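Uronate isomerase (Caulobacter crescentus, PDB 2Q01) interconverts D-glucuronate and D-fructuronate, and galacturonate and tagaturonate, as an isomerase of the metal-dependent hydrolase superfamily. Local coordinates at residues A201-E206 and K229-A234; M291-A296 and L346-N351; Q76-D81 and A104-L109. One frame throughout, in Å; residues are numbered along the deposited sequence. Where two conformers were deposited one is given.

Interaction 1: residues A201-E206 and K229-A234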
loop_
_atom_site.group_PDB
_atom_site.type_symbol
_atom_site.label_atom_id
_atom_site.label_comp_id
_atom_site.label_asym_id
_atom_site.label_seq_id
_atom_site.Cartn_x
_atom_site.Cartn_y
_atom_site.Cartn_z
ATOM N N ALA B 201 -16.555 -12.701 -23.624
ATOM C CA ALA B 201 -16.223 -13.820 -24.504
ATOM C C ALA B 201 -16.248 -13.474 -26.002
ATOM O O ALA B 201 -15.579 -14.137 -26.797
ATOM C CB ALA B 201 -17.115 -15.014 -24.205
ATOM N N VAL B 202 -17.006 -12.443 -26.380
ATOM C CA VAL B 202 -17.072 -12.011 -27.784
ATOM C C VAL B 202 -16.258 -10.738 -28.021
ATOM O O VAL B 202 -16.355 -10.103 -29.073
ATOM C CB VAL B 202 -18.538 -11.847 -28.305
ATOM C CG1 VAL B 202 -19.277 -13.169 -28.254
ATOM C CG2 VAL B 202 -19.299 -10.794 -27.523
ATOM N N ILE B 203 -15.451 -10.378 -27.028
ATOM C CA ILE B 203 -14.596 -9.191 -27.097
ATOM C C ILE B 203 -13.120 -9.583 -26.990
ATOM O O ILE B 203 -12.277 -9.043 -27.708
ATOM C CB ILE B 203 -14.994 -8.130 -26.030
ATOM C CG1 ILE B 203 -16.393 -7.578 -26.347
ATOM C CG2 ILE B 203 -13.940 -7.011 -25.937
ATOM C CD1 ILE B 203 -16.805 -6.339 -25.574
ATOM N N ASP B 204 -12.817 -10.538 -26.109
ATOM C CA ASP B 204 -11.453 -11.038 -25.967
ATOM C C ASP B 204 -11.180 -12.124 -26.997
ATOM O O ASP B 204 -11.721 -13.227 -26.902
ATOM C CB ASP B 204 -11.209 -11.570 -24.552
ATOM C CG ASP B 204 -9.726 -11.731 -24.222
ATOM O OD1 ASP B 204 -9.412 -12.112 -23.073
ATOM O OD2 ASP B 204 -8.872 -11.480 -25.099
ATOM N N PHE B 205 -10.340 -11.801 -27.981
ATOM C CA PHE B 205 -9.905 -12.769 -28.992
ATOM C C PHE B 205 -8.846 -13.756 -28.461
ATOM O O PHE B 205 -8.601 -14.798 -29.075
ATOM C CB PHE B 205 -9.392 -12.053 -30.247
ATOM C CG PHE B 205 -10.481 -11.607 -31.192
ATOM C CD1 PHE B 205 -11.002 -10.322 -31.117
ATOM C CD2 PHE B 205 -10.968 -12.466 -32.170
ATOM C CE1 PHE B 205 -12.001 -9.896 -31.997
ATOM C CE2 PHE B 205 -11.970 -12.052 -33.051
ATOM C CZ PHE B 205 -12.482 -10.757 -32.966
ATOM N N GLU B 206 -8.228 -13.430 -27.326
ATOM C CA GLU B 206 -7.281 -14.331 -26.661
ATOM C C GLU B 206 -7.978 -15.345 -25.749
ATOM O O GLU B 206 -7.328 -16.236 -25.196
ATOM C CB GLU B 206 -6.236 -13.541 -25.866
ATOM C CG GLU B 206 -5.140 -12.913 -26.719
ATOM C CD GLU B 206 -4.200 -12.037 -25.910
ATOM O OE1 GLU B 206 -4.665 -11.021 -25.337
ATOM O OE2 GLU B 206 -2.994 -12.364 -25.855
ATOM N N LYS B 229 -19.970 -3.367 -38.466
ATOM C CA LYS B 229 -21.169 -2.593 -38.161
ATOM C C LYS B 229 -22.328 -3.455 -37.667
ATOM O O LYS B 229 -23.160 -2.990 -36.879
ATOM C CB LYS B 229 -21.586 -1.730 -39.359
ATOM C CG LYS B 229 -20.952 -0.332 -39.344
ATOM C CD LYS B 229 -20.976 0.335 -40.718
ATOM C CE LYS B 229 -19.787 -0.095 -41.579
ATOM N NZ LYS B 229 -19.859 0.460 -42.957
ATOM N N SER B 230 -22.366 -4.709 -38.111
ATOM C CA SER B 230 -23.402 -5.637 -37.661
ATOM C C SER B 230 -22.986 -6.469 -36.440
ATOM O O SER B 230 -23.814 -7.163 -35.850
ATOM C CB SER B 230 -23.883 -6.526 -38.812
ATOM O OG SER B 230 -22.818 -7.244 -39.396
ATOM N N TYR B 231 -21.706 -6.403 -36.078
ATOM C CA TYR B 231 -21.221 -6.935 -34.804
ATOM C C TYR B 231 -21.666 -5.968 -33.712
ATOM O O TYR B 231 -22.089 -6.377 -32.625
ATOM C CB TYR B 231 -19.696 -7.077 -34.835
ATOM C CG TYR B 231 -19.024 -7.284 -33.491
ATOM C CD1 TYR B 231 -18.925 -8.559 -32.924
ATOM C CD2 TYR B 231 -18.452 -6.210 -32.804
ATOM C CE1 TYR B 231 -18.298 -8.752 -31.703
ATOM C CE2 TYR B 231 -17.829 -6.392 -31.576
ATOM C CZ TYR B 231 -17.751 -7.664 -31.036
ATOM O OH TYR B 231 -17.132 -7.844 -29.825
ATOM N N LEU B 232 -21.573 -4.680 -34.026
ATOM C CA LEU B 232 -22.046 -3.622 -33.151
ATOM C C LEU B 232 -23.566 -3.618 -33.017
ATOM O O LEU B 232 -24.086 -3.384 -31.923
ATOM C CB LEU B 232 -21.543 -2.261 -33.632
ATOM C CG LEU B 232 -20.048 -1.979 -33.485
ATOM C CD1 LEU B 232 -19.768 -0.532 -33.830
ATOM C CD2 LEU B 232 -19.565 -2.304 -32.077
ATOM N N GLU B 233 -24.271 -3.884 -34.119
ATOM C CA GLU B 233 -25.727 -4.061 -34.083
ATOM C C GLU B 233 -26.154 -5.259 -33.249
ATOM O O GLU B 233 -27.179 -5.212 -32.578
ATOM C CB GLU B 233 -26.327 -4.180 -35.485
ATOM C CG GLU B 233 -27.051 -2.923 -35.952
ATOM C CD GLU B 233 -28.189 -2.513 -35.025
ATOM O OE1 GLU B 233 -29.051 -3.367 -34.721
ATOM O OE2 GLU B 233 -28.221 -1.334 -34.604
ATOM N N ALA B 234 -25.357 -6.323 -33.299
ATOM C CA ALA B 234 -25.602 -7.520 -32.507
ATOM C C ALA B 234 -25.446 -7.260 -31.011
ATOM O O ALA B 234 -26.139 -7.872 -30.207
ATOM C CB ALA B 234 -24.682 -8.634 -32.949
#
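The ring of Tyr-231 meets Val-202 at its edge: the carbonyl O of Val-202 lies close to the ring plane beyond the hydroxyl, 3.4 Å from CZ. Around the same ring stand other aromatic groups, Phe-271 with its plane inclined to that of the tyrosine and His-235 in an edge-to-face arrangement. Tyrosine suits this place because a flat apolar ring carries a polar end through a buried region to a backbone acceptor. Its OH donates to Val-202 O at 2.5 Å, and the same hydroxyl is also hydrogen-bonded to His-235 NE2, two partners that fix the end of the ring. The bond is bent at the carbonyl, with a C=O...donor angle of 138°, and the hydroxyl stands 37° above the carbonyl plane. With CG anti to the backbone N (chi1 165°), the ring is thrown off the helix toward the loop. Beside the bond, Ile-203 lays its CG1 against Tyr-231 OH at 3.6 Å, its side chain crossing the tyrosine at about a right angle, while CG2 of Val-202 comes within 4.3 Å of that hydroxyl; the two branched residues give the polar pair an apolar surround. A phenylalanine here would probably leave the buried carbonyl of Val-202 and the imidazole of His-235 without their shared partner. Farther along, an Asx turn at Asp-204 and salt bridges from Asp-204 and Glu-206 to Arg-288 tie the loop to helix 281-302. The loop 201-206 follows strand 192-194 and leads to helix 210-221, whose Phe-217 touches Val-202; helix 228-244, which carries Tyr-231, faces the loop, and Met-291 of helix 281-302 packs against both Ile-203 and Tyr-231.

Interaction 2: residues M291-A296 and L346-N351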
loop_
_atom_site.group_PDB
_atom_site.type_symbol
_atom_site.label_atom_id
_atom_site.label_comp_id
_atom_site.label_asym_id
_atom_site.label_seq_id
_atom_site.Cartn_x
_atom_site.Cartn_y
_atom_site.Cartn_z
ATOM N N MET B 291 -13.385 -1.543 -27.410
ATOM C CA MET B 291 -14.716 -2.009 -27.032
ATOM C C MET B 291 -15.229 -1.455 -25.705
ATOM O O MET B 291 -16.435 -1.340 -25.525
ATOM C CB MET B 291 -14.783 -3.537 -27.035
ATOM C CG MET B 291 -14.786 -4.158 -28.432
ATOM S SD MET B 291 -15.962 -3.425 -29.600
ATOM C CE MET B 291 -17.498 -3.929 -28.857
ATOM N N LEU B 292 -14.326 -1.109 -24.786
ATOM C CA LEU B 292 -14.721 -0.427 -23.552
ATOM C C LEU B 292 -15.377 0.905 -23.872
ATOM O O LEU B 292 -16.426 1.231 -23.319
ATOM C CB LEU B 292 -13.533 -0.226 -22.602
ATOM C CG LEU B 292 -13.233 -1.348 -21.599
ATOM C CD1 LEU B 292 -12.256 -0.872 -20.529
ATOM C CD2 LEU B 292 -14.508 -1.892 -20.946
ATOM N N THR B 293 -14.766 1.653 -24.790
ATOM C CA THR B 293 -15.313 2.921 -25.285
ATOM C C THR B 293 -16.601 2.711 -26.084
ATOM O O THR B 293 -17.529 3.510 -26.002
ATOM C CB THR B 293 -14.271 3.654 -26.146
ATOM O OG1 THR B 293 -13.126 3.939 -25.340
ATOM C CG2 THR B 293 -14.810 4.973 -26.711
ATOM N N GLU B 294 -16.655 1.616 -26.833
ATOM C CA GLU B 294 -17.795 1.333 -27.683
ATOM C C GLU B 294 -19.028 0.998 -26.853
ATOM O O GLU B 294 -20.130 1.428 -27.192
ATOM C CB GLU B 294 -17.455 0.219 -28.675
ATOM C CG GLU B 294 -18.083 0.408 -30.052
ATOM C CD GLU B 294 -17.552 1.620 -30.817
ATOM O OE1 GLU B 294 -18.370 2.335 -31.438
ATOM O OE2 GLU B 294 -16.328 1.857 -30.809
ATOM N N MET B 295 -18.825 0.274 -25.746
ATOM C CA MET B 295 -19.910 -0.071 -24.813
ATOM C C MET B 295 -20.432 1.157 -24.079
ATOM O O MET B 295 -21.603 1.210 -23.711
ATOM C CB MET B 295 -19.460 -1.118 -23.784
ATOM C CG MET B 295 -19.135 -2.509 -24.324
ATOM S SD MET B 295 -20.532 -3.509 -24.832
ATOM C CE MET B 295 -20.428 -3.382 -26.607
ATOM N N ALA B 296 -19.551 2.129 -23.856
ATOM C CA ALA B 296 -19.898 3.378 -23.191
ATOM C C ALA B 296 -20.696 4.285 -24.113
ATOM O O ALA B 296 -21.572 5.014 -23.658
ATOM C CB ALA B 296 -18.653 4.079 -22.733
ATOM N N LEU B 346 -12.193 9.014 -21.221
ATOM C CA LEU B 346 -12.565 10.162 -20.398
ATOM C C LEU B 346 -12.420 11.491 -21.136
ATOM O O LEU B 346 -13.100 12.464 -20.815
ATOM C CB LEU B 346 -11.763 10.169 -19.091
ATOM C CG LEU B 346 -12.157 9.106 -18.058
ATOM C CD1 LEU B 346 -11.086 8.967 -16.998
ATOM C CD2 LEU B 346 -13.495 9.409 -17.419
ATOM N N THR B 347 -11.524 11.525 -22.120
ATOM C CA THR B 347 -11.365 12.687 -22.986
ATOM C C THR B 347 -12.590 12.813 -23.885
ATOM O O THR B 347 -13.078 13.919 -24.135
ATOM C CB THR B 347 -10.070 12.588 -23.819
ATOM O OG1 THR B 347 -8.957 12.430 -22.933
ATOM C CG2 THR B 347 -9.848 13.837 -24.673
ATOM N N ARG B 348 -13.102 11.674 -24.339
ATOM C CA ARG B 348 -14.279 11.662 -25.194
ATOM C C ARG B 348 -15.555 11.900 -24.395
ATOM O O ARG B 348 -16.351 12.773 -24.737
ATOM C CB ARG B 348 -14.365 10.344 -25.966
ATOM C CG ARG B 348 -15.455 10.330 -27.025
ATOM C CD ARG B 348 -15.777 8.916 -27.500
ATOM N NE ARG B 348 -16.825 8.925 -28.522
ATOM C CZ ARG B 348 -16.617 9.118 -29.825
ATOM N NH1 ARG B 348 -15.392 9.319 -30.299
ATOM N NH2 ARG B 348 -17.643 9.105 -30.663
ATOM N N LEU B 349 -15.728 11.136 -23.315
ATOM C CA LEU B 349 -17.014 11.035 -22.628
ATOM C C LEU B 349 -17.014 11.291 -21.116
ATOM O O LEU B 349 -18.008 11.012 -20.451
ATOM C CB LEU B 349 -17.623 9.657 -22.892
ATOM C CG LEU B 349 -17.961 9.271 -24.333
ATOM C CD1 LEU B 349 -18.334 7.809 -24.424
ATOM C CD2 LEU B 349 -19.068 10.152 -24.897
ATOM N N GLY B 350 -15.929 11.836 -20.578
ATOM C CA GLY B 350 -15.788 11.983 -19.127
ATOM C C GLY B 350 -16.703 12.991 -18.459
ATOM O O GLY B 350 -16.980 12.877 -17.271
ATOM N N ASN B 351 -17.169 13.972 -19.227
ATOM C CA ASN B 351 -18.027 15.035 -18.708
ATOM C C ASN B 351 -19.476 14.907 -19.180
ATOM O O ASN B 351 -20.256 15.852 -19.066
ATOM C CB ASN B 351 -17.460 16.408 -19.087
ATOM C CG ASN B 351 -15.969 16.540 -18.783
ATOM O OD1 ASN B 351 -15.168 16.863 -19.663
ATOM N ND2 ASN B 351 -15.595 16.290 -17.536
#
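Thr-293 and Ala-296 meet Arg-348 and Leu-349 in a small, mainly apolar helix-to-helix contact, between the long helix 281-302 and the short helix 343-349. The methyl of Ala-296, CB, touches CD1 of Leu-349 at 4.1 Å; alanine's short side chain lets the leucine branch come close to the helix backbone, where the CA atoms of these two residues are 8.2 Å apart. One turn back, CG2 of Thr-293 rests on CD of Arg-348, 4.1 Å away, and the two side chains cross at about a right angle. Thr-293 divides its roles: the methyl serves this packing while OG1 is hydrogen-bonded to Ala-260 O. Arg-348 does likewise. Its chain leaves CB opposite the backbone N (chi1 -172°) and stays extended to NE, so that its methylenes reach across the threonine and its guanidinium goes on to a salt bridge with Asp-261. On its other flank the segment 346-351 meets the second subunit, where Asn-351 ND2 bonds to Asn-317 OD1 of that subunit. Helices joining successive parallel strands, 249-252 to 305-308 and 305-308 to 357-359, packed as neighbours in this way are characteristic of the TIM barrel.

Interaction 3: residues Q76-D81 and A104-L109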
loop_
_atom_site.group_PDB
_atom_site.type_symbol
_atom_site.label_atom_id
_atom_site.label_comp_id
_atom_site.label_asym_id
_atom_site.label_seq_id
_atom_site.Cartn_x
_atom_site.Cartn_y
_atom_site.Cartn_z
ATOM N N GLN B 76 -2.911 -26.805 0.484
ATOM C CA GLN B 76 -2.332 -27.531 1.606
ATOM C C GLN B 76 -2.137 -29.024 1.325
ATOM O O GLN B 76 -1.816 -29.796 2.232
ATOM C CB GLN B 76 -3.166 -27.294 2.866
ATOM C CG GLN B 76 -2.945 -25.920 3.494
ATOM C CD GLN B 76 -1.734 -25.878 4.418
ATOM O OE1 GLN B 76 -1.463 -26.828 5.159
ATOM N NE2 GLN B 76 -1.009 -24.772 4.386
ATOM N N GLY B 77 -2.321 -29.419 0.067
ATOM C CA GLY B 77 -2.035 -30.788 -0.365
ATOM C C GLY B 77 -3.240 -31.646 -0.707
ATOM O O GLY B 77 -3.091 -32.827 -1.034
ATOM N N VAL B 78 -4.432 -31.060 -0.633
ATOM C CA VAL B 78 -5.669 -31.787 -0.919
ATOM C C VAL B 78 -5.946 -31.761 -2.426
ATOM O O VAL B 78 -5.808 -30.717 -3.061
ATOM C CB VAL B 78 -6.874 -31.195 -0.126
ATOM C CG1 VAL B 78 -8.133 -32.027 -0.325
ATOM C CG2 VAL B 78 -6.550 -31.092 1.358
ATOM N N SER B 79 -6.302 -32.912 -2.995
ATOM C CA SER B 79 -6.692 -32.987 -4.400
ATOM C C SER B 79 -8.139 -32.531 -4.569
ATOM O O SER B 79 -8.946 -32.659 -3.649
ATOM C CB SER B 79 -6.505 -34.405 -4.947
ATOM O OG SER B 79 -7.325 -35.340 -4.269
ATOM N N LEU B 80 -8.458 -31.996 -5.746
ATOM C CA LEU B 80 -9.807 -31.511 -6.042
ATOM C C LEU B 80 -10.806 -32.646 -6.273
ATOM O O LEU B 80 -12.019 -32.444 -6.156
ATOM C CB LEU B 80 -9.807 -30.565 -7.250
ATOM C CG LEU B 80 -8.992 -29.274 -7.192
ATOM C CD1 LEU B 80 -7.695 -29.470 -7.934
ATOM C CD2 LEU B 80 -9.764 -28.120 -7.792
ATOM N N ASP B 81 -10.286 -33.825 -6.615
ATOM C CA ASP B 81 -11.098 -35.034 -6.768
ATOM C C ASP B 81 -11.629 -35.493 -5.413
ATOM O O ASP B 81 -12.757 -35.985 -5.318
ATOM C CB ASP B 81 -10.291 -36.160 -7.427
ATOM C CG ASP B 81 -9.860 -35.822 -8.846
ATOM O OD1 ASP B 81 -8.663 -35.994 -9.157
ATOM O OD2 ASP B 81 -10.712 -35.384 -9.652
ATOM N N ALA B 104 -14.122 -30.801 6.598
ATOM C CA ALA B 104 -14.340 -30.669 8.033
ATOM C C ALA B 104 -13.039 -30.842 8.809
ATOM O O ALA B 104 -12.753 -30.054 9.720
ATOM C CB ALA B 104 -15.357 -31.671 8.496
ATOM N N SER B 105 -12.247 -31.843 8.414
ATOM C CA SER B 105 -10.940 -32.130 9.028
ATOM C C SER B 105 -9.883 -31.067 8.728
ATOM O O SER B 105 -8.818 -31.052 9.348
ATOM C CB SER B 105 -10.427 -33.496 8.578
ATOM O OG SER B 105 -11.349 -34.516 8.913
ATOM N N HIS B 106 -10.189 -30.190 7.775
ATOM C CA HIS B 106 -9.295 -29.113 7.373
ATOM C C HIS B 106 -9.929 -27.730 7.547
ATOM O O HIS B 106 -9.411 -26.740 7.035
ATOM C CB HIS B 106 -8.849 -29.316 5.924
ATOM C CG HIS B 106 -7.880 -30.439 5.747
ATOM N ND1 HIS B 106 -8.233 -31.644 5.179
ATOM C CD2 HIS B 106 -6.569 -30.544 6.068
ATOM C CE1 HIS B 106 -7.180 -32.441 5.151
ATOM N NE2 HIS B 106 -6.157 -31.799 5.687
ATOM N N PHE B 107 -11.038 -27.670 8.281
ATOM C CA PHE B 107 -11.763 -26.416 8.510
ATOM C C PHE B 107 -10.958 -25.413 9.348
ATOM O O PHE B 107 -11.171 -24.209 9.240
ATOM C CB PHE B 107 -13.144 -26.704 9.122
ATOM C CG PHE B 107 -14.033 -25.493 9.250
ATOM C CD1 PHE B 107 -14.240 -24.639 8.166
ATOM C CD2 PHE B 107 -14.676 -25.213 10.456
ATOM C CE1 PHE B 107 -15.059 -23.515 8.285
ATOM C CE2 PHE B 107 -15.503 -24.098 10.583
ATOM C CZ PHE B 107 -15.696 -23.248 9.494
ATOM N N TYR B 108 -10.015 -25.920 10.148
ATOM C CA TYR B 108 -9.080 -25.096 10.937
ATOM C C TYR B 108 -8.217 -24.142 10.087
ATOM O O TYR B 108 -7.749 -23.115 10.574
ATOM C CB TYR B 108 -8.180 -25.993 11.806
ATOM C CG TYR B 108 -7.130 -26.772 11.036
ATOM C CD1 TYR B 108 -7.452 -27.969 10.398
ATOM C CD2 TYR B 108 -5.814 -26.314 10.945
ATOM C CE1 TYR B 108 -6.500 -28.684 9.690
ATOM C CE2 TYR B 108 -4.852 -27.028 10.237
ATOM C CZ TYR B 108 -5.207 -28.209 9.608
ATOM O OH TYR B 108 -4.277 -28.933 8.900
ATOM N N LEU B 109 -8.021 -24.490 8.819
ATOM C CA LEU B 109 -7.213 -23.675 7.918
ATOM C C LEU B 109 -7.779 -22.263 7.781
ATOM O O LEU B 109 -7.038 -21.302 7.580
ATOM C CB LEU B 109 -7.112 -24.336 6.543
ATOM C CG LEU B 109 -5.825 -25.112 6.256
ATOM C CD1 LEU B 109 -5.192 -25.600 7.551
ATOM C CD2 LEU B 109 -6.097 -26.275 5.315
#
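Gln-76 and Leu-109 bring the backbones nearest, their CA atoms 8.9 Å apart, where the loop after helix 67-74 turns through Gly-77, whose positive phi (110°) is readily taken by glycine, and faces the 3-10 turn 107-109 beyond helix 96-105. Gln-76 uses its aliphatic part here: CG lies 3.7 Å from CD2 of Leu-109, and CB stands 4.0 Å from that same methyl. A bend at chi2 (-84°) turns the amide away from the line of CB and CG, and its NE2 is hydrogen-bonded to Asn-411 OD1 and Tyr-410 O of the third subunit. A glutamine thus joins an apolar stem to an amide fit for a subunit boundary, and leucine offers the branched methyl that packs on the stem. The second pair is a CH-pi contact. CG2 of Val-78 sits over one face of the His-106 ring, 4.3 Å from its centroid and 18° off the normal, shifted toward the rim so that CE1 is the nearest ring atom. His-106 ND1 is hydrogen-bonded to Val-102 O, which helps hold the imidazole with a face toward the valine. Leu-73 of helix 67-74 touches both Val-78 and His-106. The contact thus joins loop and 3-10 turn at the boundary with the third subunit: Asn-411 of that subunit belongs to a potassium site, and with an ion about 5 Å from its side chain, Gln-76 is probably a second-shell residue there.

How the interactions relate
From the N terminus, interaction 3 comes first, bringing the loop behind helix 67-74 back to the turn just after helix 96-105 across 22 intervening residues. Interaction 1 then closes a second loop of 22 residues, and interaction 2 a longer one of 49 that holds barrel strand 305-308 and a small antiparallel pair, 312-313 with 332-333. The three follow in series; none nests in or crosses another. Interactions 1 and 2 are neighbours, with centres about 17 Å apart, and Leu-232 CD2 meets Glu-294 CG at 3.7 Å, so helices 228-244, 281-302 and 343-349 form one continuous run. Interaction 3 lies across the chain's centre from interaction 2, their centres about 45 Å apart, and serves a subunit boundary.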